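PDB 1M22: peptide amidase from Stenotrophomonas maltophilia, which probably hydrolyses amide bonds, as a peptide amidase of the amidase signature family with a serine nucleophile. Local coordinates for residues N154-S159 and M451-G456; L326-K331 and D375-L380. All coordinates share one frame; numbering follows the deposited sequence.

Contact 1: residues N154-S159 and M451-G456; sequences NPYRIS and MGQIDG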
loop_
_atom_site.group_PDB
_atom_site.type_symbol
_atom_site.label_atom_id
_atom_site.label_comp_id
_atom_site.label_asym_id
_atom_site.label_seq_id
_atom_site.Cartn_x
_atom_site.Cartn_y
_atom_site.Cartn_z
ATOM N N ASN A 154 -0.268 -9.055 13.170
ATOM C CA ASN A 154 0.648 -7.938 13.377
ATOM C C ASN A 154 1.882 -8.496 14.090
ATOM O O ASN A 154 1.769 -9.092 15.163
ATOM C CB ASN A 154 -0.020 -6.875 14.243
ATOM C CG ASN A 154 0.769 -5.592 14.299
ATOM O OD1 ASN A 154 1.972 -5.601 14.574
ATOM N ND2 ASN A 154 0.095 -4.472 14.042
ATOM N N PRO A 155 3.075 -8.306 13.513
ATOM C CA PRO A 155 4.289 -8.829 14.148
ATOM C C PRO A 155 4.685 -8.188 15.473
ATOM O O PRO A 155 5.479 -8.758 16.227
ATOM C CB PRO A 155 5.348 -8.649 13.063
ATOM C CG PRO A 155 4.898 -7.400 12.365
ATOM C CD PRO A 155 3.393 -7.579 12.269
ATOM N N TYR A 156 4.141 -7.011 15.765
ATOM C CA TYR A 156 4.463 -6.332 17.015
ATOM C C TYR A 156 3.714 -6.941 18.196
ATOM O O TYR A 156 4.131 -6.800 19.342
ATOM C CB TYR A 156 4.176 -4.828 16.904
ATOM C CG TYR A 156 5.153 -4.120 15.990
ATOM C CD1 TYR A 156 4.983 -4.138 14.606
ATOM C CD2 TYR A 156 6.295 -3.507 16.507
ATOM C CE1 TYR A 156 5.933 -3.567 13.759
ATOM C CE2 TYR A 156 7.250 -2.936 15.669
ATOM C CZ TYR A 156 7.061 -2.972 14.298
ATOM O OH TYR A 156 8.015 -2.424 13.462
ATOM N N ARG A 157 2.614 -7.622 17.898
ATOM C CA ARG A 157 1.792 -8.298 18.903
ATOM C C ARG A 157 0.871 -9.169 18.059
ATOM O O ARG A 157 -0.130 -8.692 17.530
ATOM C CB ARG A 157 1.006 -7.275 19.712
ATOM C CG ARG A 157 0.319 -7.824 20.934
ATOM C CD ARG A 157 -0.175 -6.632 21.736
ATOM N NE ARG A 157 0.717 -6.393 22.825
ATOM C CZ ARG A 157 1.517 -5.394 23.177
ATOM N NH1 ARG A 157 1.708 -4.243 22.543
ATOM N NH2 ARG A 157 2.173 -5.636 24.291
ATOM N N ILE A 158 1.214 -10.449 17.940
ATOM C CA ILE A 158 0.476 -11.363 17.069
ATOM C C ILE A 158 -1.007 -11.587 17.325
ATOM O O ILE A 158 -1.698 -12.164 16.489
ATOM C CB ILE A 158 1.208 -12.728 16.954
ATOM C CG1 ILE A 158 1.343 -13.392 18.325
ATOM C CG2 ILE A 158 2.580 -12.515 16.333
ATOM C CD1 ILE A 158 0.079 -14.070 18.814
ATOM N N SER A 159 -1.494 -11.119 18.465
ATOM C CA SER A 159 -2.910 -11.234 18.788
ATOM C C SER A 159 -3.658 -10.051 18.174
ATOM O O SER A 159 -4.890 -10.044 18.111
ATOM C CB SER A 159 -3.097 -11.187 20.298
ATOM O OG SER A 159 -2.513 -10.000 20.814
ATOM N N MET A 451 6.416 7.311 13.332
ATOM C CA MET A 451 6.732 8.427 14.211
ATOM C C MET A 451 6.816 8.040 15.684
ATOM O O MET A 451 6.980 8.897 16.550
ATOM C CB MET A 451 5.733 9.573 14.019
ATOM C CG MET A 451 4.369 9.384 14.638
ATOM S SD MET A 451 3.567 11.005 14.781
ATOM C CE MET A 451 4.643 11.758 15.840
ATOM N N GLY A 452 6.714 6.746 15.965
ATOM C CA GLY A 452 6.801 6.294 17.340
ATOM C C GLY A 452 5.870 5.140 17.630
ATOM O O GLY A 452 5.380 4.471 16.721
ATOM N N GLN A 453 5.629 4.904 18.914
ATOM C CA GLN A 453 4.748 3.829 19.335
ATOM C C GLN A 453 3.982 4.241 20.578
ATOM O O GLN A 453 4.389 5.152 21.299
ATOM C CB GLN A 453 5.555 2.563 19.660
ATOM C CG GLN A 453 6.307 1.958 18.487
ATOM C CD GLN A 453 7.107 0.723 18.875
ATOM O OE1 GLN A 453 7.691 0.055 18.019
ATOM N NE2 GLN A 453 7.139 0.417 20.168
ATOM N N ILE A 454 2.858 3.574 20.801
ATOM C CA ILE A 454 2.041 3.789 21.986
ATOM C C ILE A 454 1.864 2.381 22.542
ATOM O O ILE A 454 1.311 1.506 21.871
ATOM C CB ILE A 454 0.656 4.388 21.651
ATOM C CG1 ILE A 454 0.824 5.785 21.046
ATOM C CG2 ILE A 454 -0.198 4.455 22.919
ATOM C CD1 ILE A 454 -0.476 6.436 20.610
ATOM N N ASP A 455 2.369 2.158 23.748
ATOM C CA ASP A 455 2.274 0.852 24.390
ATOM C C ASP A 455 2.865 -0.258 23.520
ATOM O O ASP A 455 2.338 -1.373 23.481
ATOM C CB ASP A 455 0.814 0.530 24.716
ATOM C CG ASP A 455 0.195 1.527 25.677
ATOM O OD1 ASP A 455 0.771 1.744 26.763
ATOM O OD2 ASP A 455 -0.871 2.090 25.347
ATOM N N GLY A 456 3.950 0.053 22.816
ATOM C CA GLY A 456 4.604 -0.935 21.975
ATOM C C GLY A 456 4.033 -1.138 20.581
ATOM O O GLY A 456 4.554 -1.944 19.813
#
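R157 and D455 are joined by the one hydrogen bond that crosses this contact. The donor is NH1 of the R157 guanidinium and the acceptor the backbone carbonyl O of D455, 3.1 Å away. On the acceptor side the geometry is good: NH1 lies in the carbonyl plane and is met at a C=O...N angle of 160°. The donor side is poorer, since the oxygen is tilted from the guanidinium plane and the N-H...O angle is 138°. The arginine CG stands anti to the backbone N, and a bend at chi3 turns NE, and the guanidinium with it, to D455 O. The D455 carboxylate leads away from this contact, its OD2 in a salt bridge with R287.

Most of the remaining contacts are van der Waals contacts of Y156. Q453, extended beyond CG, crosses the tyrosine at about a right angle; its OE1 lies 3.8 Å from Y156 CE2, with the amide and ring planes 84° apart. The carbonyl O of G456 approaches the same ring obliquely, 4.1 Å from Y156 CD2. The phenol hydroxyl finds its partner in the C-terminal region, at the backbone O of R488, while P458 on strand 457-464 also touches the side chain.

A backbone bond from R157 N to N154 O closes a type I beta turn, and OD1 of N154 accepts from the backbone N of Y156 at 2.8 Å, an Asx turn. Across from it, residues 451-456 run out of strand 446-454 of the central sheet into its hairpin with 457-464; a classic beta bulge sets M451 and G452 opposite V459 of the partner strand. One bent bond from a charged donor to a carbonyl, oblique ring contacts and only 148 Å² of buried surface imply a limited surface tie between loop and hairpin.

Contact 2: residues L326-K331 and D375-L380; sequences LLYEFK and DATAGL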
loop_
_atom_site.group_PDB
_atom_site.type_symbol
_atom_site.label_atom_id
_atom_site.label_comp_id
_atom_site.label_asym_id
_atom_site.label_seq_id
_atom_site.Cartn_x
_atom_site.Cartn_y
_atom_site.Cartn_z
ATOM N N LEU A 326 -17.974 3.588 -5.375
ATOM C CA LEU A 326 -17.249 2.331 -5.212
ATOM C C LEU A 326 -18.099 1.126 -5.621
ATOM O O LEU A 326 -17.603 0.208 -6.267
ATOM C CB LEU A 326 -16.776 2.160 -3.764
ATOM C CG LEU A 326 -15.723 3.151 -3.260
ATOM C CD1 LEU A 326 -15.356 2.817 -1.822
ATOM C CD2 LEU A 326 -14.491 3.091 -4.146
ATOM N N LEU A 327 -19.374 1.131 -5.244
ATOM C CA LEU A 327 -20.261 0.027 -5.593
ATOM C C LEU A 327 -20.403 -0.105 -7.107
ATOM O O LEU A 327 -20.276 -1.197 -7.655
ATOM C CB LEU A 327 -21.638 0.230 -4.952
ATOM C CG LEU A 327 -21.700 0.085 -3.429
ATOM C CD1 LEU A 327 -23.032 0.608 -2.914
ATOM C CD2 LEU A 327 -21.509 -1.375 -3.044
ATOM N N TYR A 328 -20.654 1.012 -7.782
ATOM C CA TYR A 328 -20.808 0.992 -9.230
ATOM C C TYR A 328 -19.524 0.599 -9.950
ATOM O O TYR A 328 -19.535 -0.236 -10.853
ATOM C CB TYR A 328 -21.254 2.363 -9.749
ATOM C CG TYR A 328 -22.732 2.648 -9.603
ATOM C CD1 TYR A 328 -23.283 2.973 -8.367
ATOM C CD2 TYR A 328 -23.576 2.610 -10.714
ATOM C CE1 TYR A 328 -24.644 3.262 -8.237
ATOM C CE2 TYR A 328 -24.936 2.895 -10.596
ATOM C CZ TYR A 328 -25.460 3.221 -9.356
ATOM O OH TYR A 328 -26.799 3.518 -9.234
ATOM N N GLU A 329 -18.413 1.204 -9.547
ATOM C CA GLU A 329 -17.148 0.915 -10.198
ATOM C C GLU A 329 -16.639 -0.492 -9.913
ATOM O O GLU A 329 -15.969 -1.089 -10.753
ATOM C CB GLU A 329 -16.112 1.975 -9.807
ATOM C CG GLU A 329 -16.492 3.363 -10.322
ATOM C CD GLU A 329 -15.435 4.419 -10.077
ATOM O OE1 GLU A 329 -14.323 4.068 -9.618
ATOM O OE2 GLU A 329 -15.716 5.606 -10.351
ATOM N N PHE A 330 -16.965 -1.034 -8.743
ATOM C CA PHE A 330 -16.527 -2.384 -8.406
ATOM C C PHE A 330 -17.168 -3.404 -9.348
ATOM O O PHE A 330 -16.484 -4.270 -9.887
ATOM C CB PHE A 330 -16.882 -2.725 -6.954
ATOM C CG PHE A 330 -16.553 -4.143 -6.564
ATOM C CD1 PHE A 330 -15.231 -4.575 -6.478
ATOM C CD2 PHE A 330 -17.571 -5.054 -6.297
ATOM C CE1 PHE A 330 -14.929 -5.893 -6.134
ATOM C CE2 PHE A 330 -17.284 -6.372 -5.953
ATOM C CZ PHE A 330 -15.961 -6.795 -5.872
ATOM N N LYS A 331 -18.477 -3.304 -9.558
ATOM C CA LYS A 331 -19.124 -4.255 -10.453
ATOM C C LYS A 331 -18.568 -4.124 -11.867
ATOM O O LYS A 331 -18.176 -5.115 -12.484
ATOM C CB LYS A 331 -20.639 -4.052 -10.490
ATOM C CG LYS A 331 -21.329 -5.058 -11.402
ATOM C CD LYS A 331 -22.828 -4.840 -11.478
ATOM C CE LYS A 331 -23.479 -5.910 -12.337
ATOM N NZ LYS A 331 -24.959 -5.748 -12.393
ATOM N N ASP A 375 -23.662 -5.764 -7.075
ATOM C CA ASP A 375 -24.259 -6.469 -8.203
ATOM C C ASP A 375 -25.588 -5.868 -8.651
ATOM O O ASP A 375 -25.979 -6.016 -9.810
ATOM C CB ASP A 375 -24.454 -7.947 -7.862
ATOM C CG ASP A 375 -24.750 -8.787 -9.087
ATOM O OD1 ASP A 375 -23.981 -8.686 -10.065
ATOM O OD2 ASP A 375 -25.742 -9.548 -9.072
ATOM N N ALA A 376 -26.266 -5.178 -7.740
ATOM C CA ALA A 376 -27.557 -4.571 -8.044
ATOM C C ALA A 376 -27.468 -3.173 -8.649
ATOM O O ALA A 376 -28.494 -2.570 -8.960
ATOM C CB ALA A 376 -28.420 -4.538 -6.784
ATOM N N THR A 377 -26.255 -2.648 -8.813
ATOM C CA THR A 377 -26.110 -1.317 -9.398
ATOM C C THR A 377 -26.424 -1.373 -10.891
ATOM O O THR A 377 -26.097 -2.344 -11.571
ATOM C CB THR A 377 -24.689 -0.740 -9.174
ATOM O OG1 THR A 377 -23.704 -1.622 -9.730
ATOM C CG2 THR A 377 -24.429 -0.554 -7.689
ATOM N N ALA A 378 -27.067 -0.322 -11.391
ATOM C CA ALA A 378 -27.470 -0.248 -12.792
ATOM C C ALA A 378 -26.313 -0.227 -13.782
ATOM O O ALA A 378 -26.242 -1.059 -14.687
ATOM C CB ALA A 378 -28.356 0.975 -13.008
ATOM N N GLY A 379 -25.409 0.730 -13.611
ATOM C CA GLY A 379 -24.279 0.844 -14.512
ATOM C C GLY A 379 -23.661 2.223 -14.437
ATOM O O GLY A 379 -24.188 3.111 -13.769
ATOM N N LEU A 380 -22.555 2.415 -15.145
ATOM C CA LEU A 380 -21.844 3.688 -15.122
ATOM C C LEU A 380 -22.544 4.861 -15.808
ATOM O O LEU A 380 -22.073 5.995 -15.731
ATOM C CB LEU A 380 -20.444 3.496 -15.709
ATOM C CG LEU A 380 -19.609 2.410 -15.019
ATOM C CD1 LEU A 380 -18.240 2.328 -15.659
ATOM C CD2 LEU A 380 -19.476 2.719 -13.534
HETATM O O HOH W 1 -22.045 -0.976 -11.980
HETATM O O HOH W 2 -28.184 1.508 -9.972
HETATM O O HOH W 3 -24.519 -3.349 -14.301
#
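T377 sits over one face of the Y328 ring, its CB 3.7 Å from the ring centroid and 6° off the normal, a CH-pi contact made almost directly above the centre. In T377, OG1 takes the crowded position between N and the carbonyl carbon, and CG2 extends over the CD1-CE1 side of the ring, also reaching CB of L327. OG1 is held by A374 O and by water 1, which donates to it and to Y328 O. At the ring edge, near its plane, G379 O comes within 3.2 Å of Y328 CD2, while G379 N is buried here with no partner in the model.

The arrangement packs the loop between helices 369-375 and 383-407 against helix 319-340, in the helical part of the amidase fold, outside the central sheet.

K331 is fully extended, with CG anti to the backbone N and every later torsion near 180°. It runs antiparallel to the T377 side chain and delivers NZ to the backbone O of D375, a 2.8 Å hydrogen bond with the donor tilted 30° from the carbonyl plane. The salt bridge from NZ to D375 OD1 is long, 3.9 Å. Water 3 accepts from NZ and donates to A378 O; water 2 links Y328 OH and A378 N. L380 brings CD2 to 4.2 Å from Y328 CB.

Overall arrangement
The two contacts lie far apart in one chain, their centres 37 Å from each other and their nearest atoms about 23 Å. Along the sequence they are nested: 154-159 comes first, then both segments of contact 2, and finally 451-456. Contact 1 joins a loop to the hairpin of strands 446-454 and 457-464 in the eleven-stranded sheet, whereas contact 2 is confined to helix 319-340 and the loop after helix 369-375. Both lie away from the active-site residues K86, S165 and S189, in the amidase region of the chain, so they represent peripheral packing of separate parts of the fold.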